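PDB 4QMK: type III secretion system effector protein ExoU from Pseudomonas fluorescens, which is a patatin-like phospholipase delivered by type III secretion, and localises to the plasma membrane through a domain that binds phosphatidylinositol 4,5-bisphosphate. Local coordinates for the interface of chains A and B. Sequence-based numbering; all coordinates share one arbitrary frame. Chains: chain A/B, Type III secretion system effector protein ExoU.

The interface of chains A and B. Residues chain A 144, 148, 151; chain B 155, 158-160.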
ATOM      1  N   TRP A 144     -20.563 -11.884   1.184  1.00 42.34           N
ATOM      2  CA  TRP A 144     -19.821 -11.461   2.346  1.00 45.29           C
ATOM      3  C   TRP A 144     -20.180 -10.038   2.767  1.00 47.46           C
ATOM      4  O   TRP A 144     -20.251  -9.737   3.970  1.00 51.43           O
ATOM      5  CB  TRP A 144     -18.332 -11.550   2.087  1.00 46.68           C
ATOM      6  CG  TRP A 144     -17.543 -11.133   3.248  1.00 48.55           C
ATOM      7  CD1 TRP A 144     -17.205 -11.895   4.314  1.00 52.02           C
ATOM      8  CD2 TRP A 144     -16.978  -9.848   3.469  1.00 45.92           C
ATOM      9  NE1 TRP A 144     -16.454 -11.159   5.212  1.00 51.96           N
ATOM     10  CE2 TRP A 144     -16.299  -9.895   4.710  1.00 47.91           C
ATOM     11  CE3 TRP A 144     -16.963  -8.673   2.737  1.00 44.92           C
ATOM     12  CZ2 TRP A 144     -15.611  -8.804   5.236  1.00 47.26           C
ATOM     13  CZ3 TRP A 144     -16.287  -7.565   3.270  1.00 49.12           C
ATOM     14  CH2 TRP A 144     -15.626  -7.644   4.512  1.00 49.49           C
ATOM     15  N   ALA A 148     -21.193  -9.248   6.610  1.00 54.51           N
ATOM     16  CA  ALA A 148     -20.159  -8.536   7.356  1.00 52.25           C
ATOM     17  C   ALA A 148     -20.422  -7.054   7.611  1.00 54.51           C
ATOM     18  O   ALA A 148     -19.638  -6.377   8.306  1.00 50.06           O
ATOM     19  CB  ALA A 148     -18.856  -8.674   6.611  1.00 52.15           C
ATOM     20  N   GLU A 151     -20.178  -5.562  11.486  1.00 56.58           N
ATOM     21  CA  GLU A 151     -18.796  -5.518  11.943  1.00 59.01           C
ATOM     22  C   GLU A 151     -18.030  -4.343  11.283  1.00 59.60           C
ATOM     23  O   GLU A 151     -17.356  -3.548  11.955  1.00 60.80           O
ATOM     24  CB  GLU A 151     -18.109  -6.849  11.599  1.00 65.51           C
ATOM     25  CG  GLU A 151     -18.461  -8.077  12.474  1.00 71.91           C
ATOM     26  CD  GLU A 151     -19.806  -8.755  12.169  1.00 73.11           C
ATOM     27  OE1 GLU A 151     -20.281  -8.671  11.017  1.00 80.86           O
ATOM     28  OE2 GLU A 151     -20.382  -9.409  13.084  1.00 71.60           O
TER
ATOM     29  N   LEU B 155     -14.690 -10.647  11.928  1.00 54.03           N
ATOM     30  CA  LEU B 155     -14.386 -10.130  10.626  1.00 51.62           C
ATOM     31  C   LEU B 155     -13.325 -10.973   9.891  1.00 51.52           C
ATOM     32  O   LEU B 155     -13.556 -11.424   8.751  1.00 45.38           O
ATOM     33  CB  LEU B 155     -13.941  -8.678  10.731  1.00 47.85           C
ATOM     34  CG  LEU B 155     -13.973  -7.926   9.412  1.00 50.33           C
ATOM     35  CD1 LEU B 155     -15.396  -7.509   9.115  1.00 52.14           C
ATOM     36  CD2 LEU B 155     -13.073  -6.711   9.480  1.00 52.54           C
ATOM     37  N   SER B 158     -14.298 -14.556   8.776  1.00 59.87           N
ATOM     38  CA  SER B 158     -15.421 -14.683   7.868  1.00 60.18           C
ATOM     39  C   SER B 158     -15.096 -14.403   6.379  1.00 55.72           C
ATOM     40  O   SER B 158     -15.976 -14.469   5.554  1.00 57.73           O
ATOM     41  CB  SER B 158     -16.492 -13.696   8.292  1.00 61.25           C
ATOM     42  OG  SER B 158     -16.079 -12.371   8.012  1.00 57.64           O
ATOM     43  N   LEU B 159     -13.853 -14.094   6.051  1.00 50.21           N
ATOM     44  CA  LEU B 159     -13.487 -13.658   4.702  1.00 50.62           C
ATOM     45  C   LEU B 159     -13.575 -14.729   3.572  1.00 52.84           C
ATOM     46  O   LEU B 159     -13.167 -15.861   3.754  1.00 52.55           O
ATOM     47  CB  LEU B 159     -12.074 -13.043   4.751  1.00 47.76           C
ATOM     48  CG  LEU B 159     -11.899 -11.864   5.717  1.00 47.22           C
ATOM     49  CD1 LEU B 159     -10.507 -11.317   5.660  1.00 50.53           C
ATOM     50  CD2 LEU B 159     -12.861 -10.742   5.393  1.00 50.76           C
ATOM     51  N   PRO B 160     -14.097 -14.350   2.386  1.00 55.28           N
ATOM     52  CA  PRO B 160     -14.184 -15.268   1.240  1.00 58.46           C
ATOM     53  C   PRO B 160     -12.807 -15.744   0.747  1.00 62.21           C
ATOM     54  O   PRO B 160     -12.682 -16.813   0.154  1.00 77.52           O
ATOM     55  CB  PRO B 160     -14.871 -14.423   0.153  1.00 58.56           C
ATOM     56  CG  PRO B 160     -14.593 -13.014   0.523  1.00 60.13           C
ATOM     57  CD  PRO B 160     -14.535 -12.986   2.028  1.00 59.69           C
TER
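The hydroxyl OG of B:Ser158 is gripped from both chains. B:Ser158 OG accepts a hydrogen bond from the indole nitrogen NE1 of A:Trp144 at 3.1 Å. The bond is fairly straight, 158° at the hydrogen, and OG lies near the ring plane at the indole edge. B:Ser158 OG also donates to the backbone carbonyl O of B:Leu155 at 2.8 Å. This second bond would fix the rotation of the hydroxyl and leave its oxygen able to accept from the indole N-H. OG stands between its own backbone N and carbonyl carbon (chi1 71°), which lets it reach back to O of B:Leu155.

A:Trp144 has CG anti to its backbone N (chi1 -180°). This turns the indole along its own helix toward A:Ala148, whose methyl CB packs on one face. Chain B meets the opposite face. There B:Pro160 puts CD over the five-membered ring of A:Trp144, 3.9 Å from its centroid, as a CH-pi contact. B:Leu159 runs alongside, pointing the same way, and brings CD2 to the rim on that face, 3.4 Å from CZ2 of A:Trp144. Further along, CD1 of B:Leu155 touches CB of A:Glu151 at 3.7 Å.

The contact recurs with the chains exchanged across a two-fold axis, though this dimer may not be the biological one. Helix 140-157 of chain A packs against the C-terminal end of chain B's own copy of this helix and the loop after it.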